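Local coordinates for probable Rab-related GTPase (PDB 5XC5), which binds GTP and magnesium as a viral member of the Rab family of small GTPases and may take part in protein transport, at residues C82-D87 with Y98-D103; I114-N119 with K137-N142. The protein carries 1 engineered substitution. One frame throughout, in Å; residues are numbered along the deposited sequence.

Interaction 1 (C82-D87 with Y98-D103); sequences CLVVFD and YYWIND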
loop_
_atom_site.group_PDB
_atom_site.type_symbol
_atom_site.label_atom_id
_atom_site.label_comp_id
_atom_site.label_asym_id
_atom_site.label_seq_id
_atom_site.Cartn_x
_atom_site.Cartn_y
_atom_site.Cartn_z
ATOM N N CYS A 82 3.458 5.708 2.600
ATOM C CA CYS A 82 2.776 4.504 3.054
ATOM C C CYS A 82 1.663 4.162 2.081
ATOM O O CYS A 82 0.850 5.025 1.730
ATOM C CB CYS A 82 2.193 4.706 4.462
ATOM S SG CYS A 82 1.230 3.304 5.095
ATOM N N LEU A 83 1.621 2.896 1.675
ATOM C CA LEU A 83 0.490 2.332 0.956
ATOM C C LEU A 83 -0.348 1.559 1.967
ATOM O O LEU A 83 0.162 0.639 2.618
ATOM C CB LEU A 83 1.007 1.385 -0.126
ATOM C CG LEU A 83 1.893 2.012 -1.218
ATOM C CD1 LEU A 83 2.504 0.937 -2.086
ATOM C CD2 LEU A 83 1.092 2.957 -2.093
ATOM N N VAL A 84 -1.621 1.936 2.113
ATOM C CA VAL A 84 -2.548 1.210 2.979
ATOM C C VAL A 84 -3.516 0.456 2.078
ATOM O O VAL A 84 -4.363 1.064 1.417
ATOM C CB VAL A 84 -3.301 2.145 3.933
ATOM C CG1 VAL A 84 -4.139 1.326 4.916
ATOM C CG2 VAL A 84 -2.319 3.025 4.694
ATOM N N VAL A 85 -3.396 -0.871 2.051
ATOM C CA VAL A 85 -4.089 -1.704 1.076
ATOM C C VAL A 85 -5.302 -2.361 1.720
ATOM O O VAL A 85 -5.251 -2.786 2.880
ATOM C CB VAL A 85 -3.112 -2.751 0.507
ATOM C CG1 VAL A 85 -3.751 -3.520 -0.635
ATOM C CG2 VAL A 85 -1.818 -2.074 0.048
ATOM N N PHE A 86 -6.399 -2.438 0.964
ATOM C CA PHE A 86 -7.546 -3.250 1.359
ATOM C C PHE A 86 -8.103 -3.966 0.131
ATOM O O PHE A 86 -7.729 -3.687 -1.007
ATOM C CB PHE A 86 -8.616 -2.428 2.094
ATOM C CG PHE A 86 -9.441 -1.555 1.186
ATOM C CD1 PHE A 86 -9.006 -0.277 0.855
ATOM C CD2 PHE A 86 -10.663 -2.000 0.683
ATOM C CE1 PHE A 86 -9.757 0.536 0.038
ATOM C CE2 PHE A 86 -11.416 -1.182 -0.151
ATOM C CZ PHE A 86 -10.948 0.084 -0.478
ATOM N N ASP A 87 -9.020 -4.895 0.382
ATOM C CA ASP A 87 -9.627 -5.740 -0.650
ATOM C C ASP A 87 -11.062 -5.256 -0.816
ATOM O O ASP A 87 -11.809 -5.203 0.165
ATOM C CB ASP A 87 -9.564 -7.184 -0.128
ATOM C CG ASP A 87 -10.339 -8.213 -0.953
ATOM O OD1 ASP A 87 -11.171 -7.878 -1.819
ATOM O OD2 ASP A 87 -10.110 -9.413 -0.665
ATOM N N TYR A 98 -9.033 2.657 8.519
ATOM C CA TYR A 98 -8.995 3.751 9.481
ATOM C C TYR A 98 -7.981 3.481 10.579
ATOM O O TYR A 98 -7.224 4.377 10.967
ATOM C CB TYR A 98 -10.362 4.010 10.125
ATOM C CG TYR A 98 -10.305 5.247 11.017
ATOM C CD1 TYR A 98 -9.873 5.170 12.345
ATOM C CD2 TYR A 98 -10.622 6.496 10.514
ATOM C CE1 TYR A 98 -9.785 6.311 13.142
ATOM C CE2 TYR A 98 -10.553 7.632 11.301
ATOM C CZ TYR A 98 -10.138 7.540 12.607
ATOM O OH TYR A 98 -10.072 8.689 13.366
ATOM N N TYR A 99 -7.966 2.256 11.103
ATOM C CA TYR A 99 -7.122 1.950 12.248
ATOM C C TYR A 99 -5.669 1.778 11.855
ATOM O O TYR A 99 -4.773 2.124 12.635
ATOM C CB TYR A 99 -7.679 0.745 13.006
ATOM C CG TYR A 99 -9.127 0.972 13.377
ATOM C CD1 TYR A 99 -9.470 1.776 14.461
ATOM C CD2 TYR A 99 -10.154 0.428 12.610
ATOM C CE1 TYR A 99 -10.800 2.002 14.790
ATOM C CE2 TYR A 99 -11.483 0.647 12.933
ATOM C CZ TYR A 99 -11.799 1.434 14.019
ATOM O OH TYR A 99 -13.122 1.656 14.340
ATOM N N TRP A 100 -5.412 1.299 10.638
ATOM C CA TRP A 100 -4.041 1.256 10.142
ATOM C C TRP A 100 -3.447 2.656 10.066
ATOM O O TRP A 100 -2.310 2.888 10.499
ATOM C CB TRP A 100 -4.003 0.594 8.764
ATOM C CG TRP A 100 -4.121 -0.896 8.802
ATOM C CD1 TRP A 100 -5.136 -1.644 8.305
ATOM C CD2 TRP A 100 -3.170 -1.809 9.349
ATOM N NE1 TRP A 100 -4.890 -2.977 8.520
ATOM C CE2 TRP A 100 -3.687 -3.109 9.153
ATOM C CE3 TRP A 100 -1.937 -1.658 9.989
ATOM C CZ2 TRP A 100 -3.013 -4.250 9.574
ATOM C CZ3 TRP A 100 -1.262 -2.791 10.403
ATOM C CH2 TRP A 100 -1.802 -4.072 10.187
ATOM N N ILE A 101 -4.206 3.603 9.500
ATOM C CA ILE A 101 -3.721 4.974 9.370
ATOM C C ILE A 101 -3.574 5.614 10.742
ATOM O O ILE A 101 -2.576 6.291 11.023
ATOM C CB ILE A 101 -4.654 5.774 8.445
ATOM C CG1 ILE A 101 -4.546 5.264 7.006
ATOM C CG2 ILE A 101 -4.333 7.252 8.500
ATOM C CD1 ILE A 101 -5.529 5.934 6.056
ATOM N N ASN A 102 -4.545 5.379 11.622
ATOM C CA ASN A 102 -4.473 5.918 12.975
ATOM C C ASN A 102 -3.229 5.420 13.693
ATOM O O ASN A 102 -2.513 6.201 14.331
ATOM C CB ASN A 102 -5.723 5.517 13.751
ATOM C CG ASN A 102 -5.652 5.926 15.201
ATOM O OD1 ASN A 102 -5.827 7.100 15.530
ATOM N ND2 ASN A 102 -5.384 4.960 16.080
ATOM N N ASP A 103 -2.943 4.123 13.581
ATOM C CA ASP A 103 -1.795 3.540 14.267
ATOM C C ASP A 103 -0.485 4.044 13.686
ATOM O O ASP A 103 0.461 4.330 14.429
ATOM C CB ASP A 103 -1.870 2.020 14.167
ATOM C CG ASP A 103 -2.909 1.439 15.087
ATOM O OD1 ASP A 103 -3.594 2.230 15.772
ATOM O OD2 ASP A 103 -3.048 0.199 15.121
#

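Interaction 2 (I114-N119 with K137-N142); sequences ILVVAN and KFCRDN. With GTP (guanosine-5'-triphosphate), chain B; ACT (acetate ion), chain E.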
loop_
_atom_site.group_PDB
_atom_site.type_symbol
_atom_site.label_atom_id
_atom_site.label_comp_id
_atom_site.label_asym_id
_atom_site.label_seq_id
_atom_site.Cartn_x
_atom_site.Cartn_y
_atom_site.Cartn_z
ATOM N N ILE A 114 0.197 9.329 2.270
ATOM C CA ILE A 114 -0.478 8.068 2.550
ATOM C C ILE A 114 -1.440 7.829 1.399
ATOM O O ILE A 114 -2.276 8.688 1.102
ATOM C CB ILE A 114 -1.238 8.114 3.882
ATOM C CG1 ILE A 114 -0.269 8.344 5.037
ATOM C CG2 ILE A 114 -2.007 6.833 4.075
ATOM C CD1 ILE A 114 -0.961 8.384 6.400
ATOM N N LEU A 115 -1.300 6.678 0.737
ATOM C CA LEU A 115 -2.116 6.311 -0.414
ATOM C C LEU A 115 -2.869 5.029 -0.084
ATOM O O LEU A 115 -2.251 3.990 0.161
ATOM C CB LEU A 115 -1.231 6.125 -1.648
ATOM C CG LEU A 115 -1.927 5.651 -2.925
ATOM C CD1 LEU A 115 -3.067 6.575 -3.314
ATOM C CD2 LEU A 115 -0.895 5.549 -4.045
ATOM N N VAL A 116 -4.200 5.125 -0.036
ATOM C CA VAL A 116 -5.064 3.966 0.181
ATOM C C VAL A 116 -5.251 3.254 -1.151
ATOM O O VAL A 116 -5.642 3.872 -2.146
ATOM C CB VAL A 116 -6.417 4.414 0.757
ATOM C CG1 VAL A 116 -7.403 3.243 0.797
ATOM C CG2 VAL A 116 -6.232 5.032 2.147
ATOM N N VAL A 117 -4.983 1.951 -1.171
ATOM C CA VAL A 117 -5.071 1.152 -2.387
ATOM C C VAL A 117 -6.281 0.242 -2.259
ATOM O O VAL A 117 -6.294 -0.676 -1.428
ATOM C CB VAL A 117 -3.805 0.320 -2.631
ATOM C CG1 VAL A 117 -3.936 -0.515 -3.912
ATOM C CG2 VAL A 117 -2.581 1.230 -2.685
ATOM N N ALA A 118 -7.285 0.483 -3.096
ATOM C CA ALA A 118 -8.456 -0.381 -3.197
ATOM C C ALA A 118 -8.091 -1.485 -4.182
ATOM O O ALA A 118 -8.098 -1.278 -5.401
ATOM C CB ALA A 118 -9.650 0.438 -3.683
ATOM N N ASN A 119 -7.737 -2.653 -3.654
ATOM C CA ASN A 119 -7.169 -3.733 -4.445
ATOM C C ASN A 119 -8.218 -4.789 -4.778
ATOM O O ASN A 119 -9.306 -4.853 -4.192
ATOM C CB ASN A 119 -5.991 -4.377 -3.707
ATOM C CG ASN A 119 -5.052 -5.124 -4.635
ATOM O OD1 ASN A 119 -4.916 -4.780 -5.797
ATOM N ND2 ASN A 119 -4.393 -6.153 -4.117
ATOM N N LYS A 137 -14.967 9.361 0.013
ATOM C CA LYS A 137 -15.360 10.109 1.203
ATOM C C LYS A 137 -14.431 9.818 2.376
ATOM O O LYS A 137 -14.005 10.739 3.086
ATOM C CB LYS A 137 -16.806 9.779 1.564
ATOM C CG LYS A 137 -17.244 10.339 2.903
ATOM C CD LYS A 137 -17.184 11.861 2.919
ATOM C CE LYS A 137 -18.286 12.442 3.792
ATOM N NZ LYS A 137 -18.234 11.839 5.153
ATOM N N PHE A 138 -14.083 8.546 2.590
ATOM C CA PHE A 138 -13.139 8.225 3.650
ATOM C C PHE A 138 -11.837 8.998 3.475
ATOM O O PHE A 138 -11.310 9.583 4.424
ATOM C CB PHE A 138 -12.862 6.716 3.689
ATOM C CG PHE A 138 -11.768 6.354 4.643
ATOM C CD1 PHE A 138 -12.057 6.107 5.974
ATOM C CD2 PHE A 138 -10.443 6.318 4.229
ATOM C CE1 PHE A 138 -11.051 5.810 6.867
ATOM C CE2 PHE A 138 -9.426 6.030 5.122
ATOM C CZ PHE A 138 -9.734 5.774 6.445
ATOM N N CYS A 139 -11.288 8.994 2.262
ATOM C CA CYS A 139 -10.000 9.643 2.056
ATOM C C CYS A 139 -10.110 11.155 2.200
ATOM O O CYS A 139 -9.182 11.803 2.704
ATOM C CB CYS A 139 -9.407 9.233 0.708
ATOM S SG CYS A 139 -9.006 7.464 0.622
ATOM N N ARG A 140 -11.243 11.732 1.779
ATOM C CA ARG A 140 -11.440 13.168 1.933
ATOM C C ARG A 140 -11.373 13.580 3.394
ATOM O O ARG A 140 -10.992 14.710 3.697
ATOM C CB ARG A 140 -12.786 13.583 1.336
ATOM C CG ARG A 140 -13.044 15.102 1.330
ATOM C CD ARG A 140 -12.012 15.787 0.461
ATOM N NE ARG A 140 -12.139 17.243 0.415
ATOM C CZ ARG A 140 -11.626 18.060 1.326
ATOM N NH1 ARG A 140 -10.986 17.561 2.373
ATOM N NH2 ARG A 140 -11.759 19.372 1.197
ATOM N N ASP A 141 -11.721 12.675 4.306
ATOM C CA ASP A 141 -11.796 12.957 5.733
ATOM C C ASP A 141 -10.521 12.623 6.492
ATOM O O ASP A 141 -10.397 13.009 7.660
ATOM C CB ASP A 141 -12.949 12.161 6.359
ATOM C CG ASP A 141 -14.318 12.649 5.909
ATOM O OD1 ASP A 141 -14.405 13.769 5.363
ATOM O OD2 ASP A 141 -15.304 11.906 6.107
ATOM N N ASN A 142 -9.567 11.928 5.875
ATOM C CA ASN A 142 -8.443 11.373 6.619
ATOM C C ASN A 142 -7.090 11.777 6.045
ATOM O O ASN A 142 -6.094 11.101 6.303
ATOM C CB ASN A 142 -8.578 9.853 6.744
ATOM C CG ASN A 142 -9.700 9.457 7.686
ATOM O OD1 ASN A 142 -9.544 9.528 8.904
ATOM N ND2 ASN A 142 -10.836 9.057 7.130
HETATM P PG GTP B . -0.485 -10.871 4.461
HETATM O O1G GTP B . 0.997 -10.984 4.163
HETATM O O2G GTP B . -1.023 -12.106 5.121
HETATM O O3G GTP B . -0.826 -9.615 5.232
HETATM O O3B GTP B . -1.337 -10.815 3.059
HETATM P PB GTP B . -1.033 -9.892 1.760
HETATM O O1B GTP B . 0.459 -9.758 1.527
HETATM O O2B GTP B . -1.762 -8.583 1.883
HETATM O O3A GTP B . -1.790 -10.647 0.548
HETATM P PA GTP B . -1.092 -11.613 -0.557
HETATM O O1A GTP B . -0.274 -10.785 -1.556
HETATM O O2A GTP B . -0.354 -12.774 0.142
HETATM O "O5'" GTP B . -2.411 -12.136 -1.350
HETATM C "C5'" GTP B . -3.392 -12.921 -0.704
HETATM C "C4'" GTP B . -4.192 -13.695 -1.751
HETATM O "O4'" GTP B . -4.922 -12.750 -2.519
HETATM C "C3'" GTP B . -3.331 -14.485 -2.718
HETATM O "O3'" GTP B . -3.956 -15.724 -3.021
HETATM C "C2'" GTP B . -3.310 -13.619 -3.959
HETATM O "O2'" GTP B . -3.131 -14.363 -5.142
HETATM C "C1'" GTP B . -4.665 -12.943 -3.897
HETATM N N9 GTP B . -4.592 -11.641 -4.574
HETATM C C8 GTP B . -3.634 -10.672 -4.430
HETATM N N7 GTP B . -3.943 -9.625 -5.223
HETATM C C5 GTP B . -5.094 -9.924 -5.879
HETATM C C6 GTP B . -5.860 -9.226 -6.805
HETATM O O6 GTP B . -5.574 -8.090 -7.225
HETATM N N1 GTP B . -6.992 -9.849 -7.276
HETATM C C2 GTP B . -7.381 -11.102 -6.852
HETATM N N2 GTP B . -8.493 -11.626 -7.355
HETATM N N3 GTP B . -6.635 -11.799 -5.930
HETATM C C4 GTP B . -5.508 -11.194 -5.473
HETATM C C ACT E . -9.852 20.804 3.827
HETATM O O ACT E . -9.498 19.625 3.648
HETATM O OXT ACT E . -10.907 21.187 3.285
HETATM C CH3 ACT E . -9.032 21.719 4.658
#

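Interaction 1 (C82-D87 with Y98-D103)
Val84, on the strand 82-87, meets the helix 98-103 with both of its methyl groups, and each methyl has its own partner. Val84 CG1 packs against Trp100 CB at 3.9 Å, and Val84 CG2 against Ile101 CG1, also at 3.9 Å. The valine therefore sits astride two successive residues of the helix; the nearest CA atoms of the two segments are those of Val84 and Trp100, 7.3 Å apart. A chi1 of -174° puts CG1 of the valine anti to the backbone N and CG2 beside it, which turns one branch to each helix residue.

Trp100 takes part chiefly through the root of its side chain. Its CB faces the strand, and CG lies beside the backbone N, anti to the carbonyl carbon (chi1 -77°). CG1 of Val84 approaches the indole obliquely, so this is aliphatic packing at the base of the ring and not a stack. Farther out, the buried NE1 is satisfied by a hydrogen bond to Ser13 OG, which ties the ring to the phosphate-binding loop; the side chain remains about 7 Å from GTP at their nearest atoms. In Ile101 the bond to CB does not point straight at the strand, yet CG1 comes within reach of the valine. No hydrogen bond crosses between the segments, and the contact is a small, wholly apolar one between buried residues.

Here is the usual packing of a beta-alpha-beta crossover, with helix 91-107 lying over the strand that precedes it. Val97 of the same helix also touches Val84, and Leu104 reaches Cys82. On the sheet itself, Ile11 of strand 6-12 and Ile114 of strand 113-119 border the valine, placing the contact over the central parallel strands of the Ras-type fold.

Interaction 2 (I114-N119 with K137-N142)
Strand 114-119 and segment 137-142, most of it helix, have their nearest CA atoms in Val116 and Cys139, 7.8 Å apart, and no hydrogen bond crosses between them. Side chains make the contact. SG of Cys139 lies 4.0 Å from CG2 of Val116 and equally near its CB, placed there by a torsion that sets SG beside the backbone N (chi1 -65°). Val116 CG2 also lies at the edge of the Phe138 ring, near its plane, in a looser approach of 4.5 Å to Phe138 CE2. One valine methyl thus touches both the sulfur and the aromatic rim.

Asn142 ND2 gives Phe138 O a hydrogen bond of 2.8 Å (N-H...O 158°). The backbone N of Asp141 reaches that oxygen from the opposite face of the carbonyl plane, and the same ND2 lies over one face of the Phe138 ring, toward its rim. At the strand's far end, Asn119 belongs to the GTP pocket.

This is the strand-helix packing of a beta-alpha-beta unit: helix 132-141 covers strand 113-119 before the chain enters strand 145-148, whose Tyr146 touches Cys139. Phe138 also packs against Val97 and Tyr98 of helix 91-107.

How the interactions relate
Interactions 1 and 2 follow one another along the chain, their centres 8 Å apart. Strands 81-87 and 113-119 are neighbours in the sheet, joined by probable backbone hydrogen bonds such as Val84 O to Val117 N, 2.8 Å. Strand 113-119 ends the first beta-alpha-beta unit and begins the second, so the strand, covering helix, next strand pattern of a parallel alpha/beta sheet appears twice in series. Tyr98 of helix 91-107 packs on Asn142, just after the assigned helix 132-141 (Tyr98 CE2 to Asn142 OD1 3.2 Å). Both contacts belong to the GTPase core; Asn119 is part of the GTP pocket, and Trp100 reaches the phosphate-binding loop through Ser13.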